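Local coordinates for carboxypeptidase A inhibitor (Ascaris suum, PDB 3FJU), which inhibits carboxypeptidase A as a small, secreted, disulfide-rich protein of the I44 family of protease inhibitors, at residues 16-24 against 39-50. Sequence-based numbering, arbitrary orientation.
Sequences CVQKNKICS and IPCKSNNDCQVW
Asn20 reaches from the turn of a beta hairpin into the loop 39-50 and spends both amide hydrogens there. Its ND2 lies 2.9 Å from Pro40 O, almost in line with that carbonyl, and 2.9 Å from Asp46 O over a straighter N-H path (162°). Both acceptors lie near the plane of the amide, so the two bonds fix its rotation and tie together two parts of the loop. A chi1 of 63°, with CG between the backbone N and carbonyl carbon, swings the amide toward the loop, where Ile39 CD1 meets CG at 3.5 Å from the opposite direction. Ile22 rests CD1 3.8 Å from Cys41 CA and its CG2 methyl 3.7 Å from Asp46 OD1. That carboxylate is turned back on its own loop: OD2 accepts from Lys42 N with its anti lone pair and from Ser43 N above its plane. Val17 sets CG1 against Ile39 and CG2 against Pro40 CD, and Ser24 OG touches Pro40 CG. Lys19 runs across Trp50 at about a right angle, its CD 4.0 Å from CZ2. The hairpin 15-17/22-24 packs on a disulfide-bound loop; Ile29 of helix 26-36 covers Val17, Ser24 and Pro40, and Cys61 of strand 60-62 backs Ile39 and Trp50.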
loop_
_atom_site.group_PDB
_atom_site.type_symbol
_atom_site.label_atom_id
_atom_site.label_comp_id
_atom_site.label_asym_id
_atom_site.label_seq_id
_atom_site.Cartn_x
_atom_site.Cartn_y
_atom_site.Cartn_z
ATOM N N CYS B 16 20.349 -23.676 -15.939
ATOM C CA CYS B 16 20.773 -23.321 -14.591
ATOM C C CYS B 16 20.632 -21.817 -14.348
ATOM O O CYS B 16 21.272 -20.994 -15.023
ATOM C CB CYS B 16 22.211 -23.756 -14.333
ATOM S SG CYS B 16 22.609 -23.711 -12.568
ATOM N N VAL B 17 19.773 -21.465 -13.398
ATOM C CA VAL B 17 19.632 -20.072 -12.986
ATOM C C VAL B 17 20.823 -19.733 -12.083
ATOM O O VAL B 17 20.961 -20.278 -10.982
ATOM C CB VAL B 17 18.280 -19.823 -12.277
ATOM C CG1 VAL B 17 18.147 -18.344 -11.879
ATOM C CG2 VAL B 17 17.115 -20.216 -13.207
ATOM N N GLN B 18 21.680 -18.820 -12.532
ATOM C CA GLN B 18 22.922 -18.591 -11.793
ATOM C C GLN B 18 22.753 -17.883 -10.458
ATOM O O GLN B 18 23.518 -18.143 -9.527
ATOM C CB GLN B 18 23.973 -17.903 -12.660
ATOM C CG GLN B 18 24.592 -18.835 -13.722
ATOM C CD GLN B 18 25.367 -20.013 -13.140
ATOM O OE1 GLN B 18 25.987 -19.915 -12.078
ATOM N NE2 GLN B 18 25.320 -21.142 -13.833
ATOM N N LYS B 19 21.740 -17.028 -10.348
ATOM C CA LYS B 19 21.545 -16.280 -9.115
ATOM C C LYS B 19 21.266 -17.209 -7.920
ATOM O O LYS B 19 21.854 -17.040 -6.836
ATOM C CB LYS B 19 20.446 -15.228 -9.285
ATOM C CG LYS B 19 20.660 -13.994 -8.455
ATOM C CD LYS B 19 19.660 -12.888 -8.760
ATOM C CE LYS B 19 20.088 -11.992 -9.907
ATOM N NZ LYS B 19 19.355 -10.686 -9.875
ATOM N N ASN B 20 20.409 -18.213 -8.127
ATOM C CA ASN B 20 20.039 -19.140 -7.049
ATOM C C ASN B 20 20.436 -20.612 -7.254
ATOM O O ASN B 20 20.116 -21.455 -6.435
ATOM C CB ASN B 20 18.552 -18.993 -6.659
ATOM C CG ASN B 20 17.593 -19.336 -7.806
ATOM O OD1 ASN B 20 18.015 -19.561 -8.944
ATOM N ND2 ASN B 20 16.295 -19.353 -7.506
ATOM N N LYS B 21 21.112 -20.901 -8.364
ATOM C CA LYS B 21 21.670 -22.241 -8.654
ATOM C C LYS B 21 20.608 -23.340 -8.660
ATOM O O LYS B 21 20.748 -24.393 -8.025
ATOM C CB LYS B 21 22.827 -22.582 -7.695
ATOM C CG LYS B 21 23.972 -21.590 -7.775
ATOM C CD LYS B 21 24.638 -21.605 -9.134
ATOM C CE LYS B 21 25.958 -20.853 -9.090
ATOM N NZ LYS B 21 25.805 -19.393 -9.328
ATOM N N ILE B 22 19.519 -23.067 -9.360
ATOM C CA ILE B 22 18.499 -24.080 -9.570
ATOM C C ILE B 22 18.171 -24.180 -11.050
ATOM O O ILE B 22 18.333 -23.223 -11.823
ATOM C CB ILE B 22 17.185 -23.839 -8.763
ATOM C CG1 ILE B 22 16.375 -22.668 -9.350
ATOM C CG2 ILE B 22 17.489 -23.635 -7.270
ATOM C CD1 ILE B 22 14.887 -22.659 -8.949
ATOM N N CYS B 23 17.711 -25.365 -11.425
ATOM C CA CYS B 23 17.271 -25.624 -12.788
ATOM C C CYS B 23 15.860 -25.094 -12.986
ATOM O O CYS B 23 15.005 -25.183 -12.084
ATOM C CB CYS B 23 17.301 -27.129 -13.044
ATOM S SG CYS B 23 18.937 -27.836 -12.965
ATOM N N SER B 24 15.611 -24.535 -14.165
ATOM C CA SER B 24 14.295 -24.013 -14.522
ATOM C C SER B 24 14.130 -24.060 -16.039
ATOM O O SER B 24 15.116 -24.006 -16.785
ATOM C CB SER B 24 14.145 -22.564 -14.042
ATOM O OG SER B 24 12.972 -21.986 -14.569
ATOM N N ILE B 39 13.659 -13.946 -10.579
ATOM C CA ILE B 39 14.084 -15.298 -10.961
ATOM C C ILE B 39 13.075 -16.335 -10.494
ATOM O O ILE B 39 12.282 -16.070 -9.587
ATOM C CB ILE B 39 15.489 -15.634 -10.380
ATOM C CG1 ILE B 39 15.453 -15.663 -8.836
ATOM C CG2 ILE B 39 16.544 -14.653 -10.956
ATOM C CD1 ILE B 39 16.810 -15.944 -8.133
ATOM N N PRO B 40 13.085 -17.522 -11.123
ATOM C CA PRO B 40 12.199 -18.600 -10.689
ATOM C C PRO B 40 12.640 -19.233 -9.380
ATOM O O PRO B 40 13.801 -19.115 -8.963
ATOM C CB PRO B 40 12.352 -19.656 -11.799
ATOM C CG PRO B 40 13.006 -18.986 -12.909
ATOM C CD PRO B 40 13.863 -17.920 -12.303
ATOM N N CYS B 41 11.711 -19.960 -8.773
ATOM C CA CYS B 41 11.971 -20.686 -7.550
ATOM C C CYS B 41 10.977 -21.834 -7.449
ATOM O O CYS B 41 9.908 -21.817 -8.083
ATOM C CB CYS B 41 11.818 -19.767 -6.340
ATOM S SG CYS B 41 10.241 -18.833 -6.360
ATOM N N LYS B 42 11.327 -22.811 -6.618
ATOM C CA LYS B 42 10.439 -23.922 -6.281
ATOM C C LYS B 42 9.901 -23.780 -4.870
ATOM O O LYS B 42 8.782 -24.227 -4.587
ATOM C CB LYS B 42 11.180 -25.251 -6.440
ATOM C CG LYS B 42 11.769 -25.500 -7.816
ATOM C CD LYS B 42 10.705 -25.692 -8.874
ATOM C CE LYS B 42 11.226 -26.609 -9.982
ATOM N NZ LYS B 42 10.579 -26.274 -11.266
ATOM N N SER B 43 10.701 -23.167 -3.990
ATOM C CA SER B 43 10.272 -22.854 -2.622
ATOM C C SER B 43 10.974 -21.609 -2.107
ATOM O O SER B 43 11.892 -21.100 -2.759
ATOM C CB SER B 43 10.560 -24.030 -1.679
ATOM O OG SER B 43 11.947 -24.169 -1.444
ATOM N N ASN B 44 10.571 -21.139 -0.923
ATOM C CA ASN B 44 11.172 -19.941 -0.307
ATOM C C ASN B 44 12.693 -20.030 -0.201
ATOM O O ASN B 44 13.399 -19.025 -0.309
ATOM C CB ASN B 44 10.589 -19.653 1.092
ATOM C CG ASN B 44 9.169 -19.083 1.054
ATOM O OD1 ASN B 44 8.639 -18.770 0.003
ATOM N ND2 ASN B 44 8.543 -18.991 2.219
ATOM N N ASN B 45 13.195 -21.246 0.021
ATOM C CA ASN B 45 14.629 -21.483 0.148
ATOM C C ASN B 45 15.426 -21.026 -1.087
ATOM O O ASN B 45 16.566 -20.590 -0.968
ATOM C CB ASN B 45 14.847 -22.964 0.452
ATOM C CG ASN B 45 16.245 -23.274 0.938
ATOM O OD1 ASN B 45 16.713 -22.754 1.952
ATOM N ND2 ASN B 45 16.899 -24.174 0.231
ATOM N N ASP B 46 14.800 -21.074 -2.260
ATOM C CA ASP B 46 15.445 -20.646 -3.502
ATOM C C ASP B 46 15.491 -19.118 -3.670
ATOM O O ASP B 46 15.977 -18.619 -4.690
ATOM C CB ASP B 46 14.748 -21.290 -4.701
ATOM C CG ASP B 46 14.634 -22.796 -4.574
ATOM O OD1 ASP B 46 15.600 -23.413 -4.083
ATOM O OD2 ASP B 46 13.582 -23.350 -4.960
ATOM N N CYS B 47 15.010 -18.383 -2.667
ATOM C CA CYS B 47 14.959 -16.912 -2.753
ATOM C C CYS B 47 15.834 -16.197 -1.696
ATOM O O CYS B 47 15.732 -14.977 -1.491
ATOM C CB CYS B 47 13.497 -16.440 -2.678
ATOM S SG CYS B 47 12.442 -17.041 -4.022
ATOM N N GLN B 48 16.742 -16.946 -1.083
ATOM C CA GLN B 48 17.526 -16.468 0.072
ATOM C C GLN B 48 18.691 -15.521 -0.265
ATOM O O GLN B 48 19.326 -14.970 0.647
ATOM C CB GLN B 48 18.040 -17.677 0.889
ATOM C CG GLN B 48 19.161 -18.459 0.176
ATOM C CD GLN B 48 19.681 -19.659 0.974
ATOM O OE1 GLN B 48 20.237 -19.498 2.068
ATOM N NE2 GLN B 48 19.518 -20.866 0.419
ATOM N N VAL B 49 18.977 -15.312 -1.552
ATOM C CA VAL B 49 20.181 -14.547 -1.927
ATOM C C VAL B 49 20.056 -13.080 -1.577
ATOM O O VAL B 49 21.058 -12.365 -1.547
ATOM C CB VAL B 49 20.593 -14.699 -3.410
ATOM C CG1 VAL B 49 21.260 -16.050 -3.631
ATOM C CG2 VAL B 49 19.419 -14.496 -4.331
ATOM N N TRP B 50 18.827 -12.621 -1.341
ATOM C CA TRP B 50 18.627 -11.234 -0.923
ATOM C C TRP B 50 18.612 -11.153 0.597
ATOM O O TRP B 50 17.846 -11.859 1.267
ATOM C CB TRP B 50 17.316 -10.667 -1.479
ATOM C CG TRP B 50 17.285 -10.552 -2.973
ATOM C CD1 TRP B 50 17.638 -9.461 -3.712
ATOM C CD2 TRP B 50 16.844 -11.548 -3.908
ATOM N NE1 TRP B 50 17.456 -9.711 -5.055
ATOM C CE2 TRP B 50 16.975 -10.990 -5.203
ATOM C CE3 TRP B 50 16.353 -12.859 -3.774
ATOM C CZ2 TRP B 50 16.633 -11.696 -6.360
ATOM C CZ3 TRP B 50 16.009 -13.558 -4.929
ATOM C CH2 TRP B 50 16.158 -12.973 -6.200
#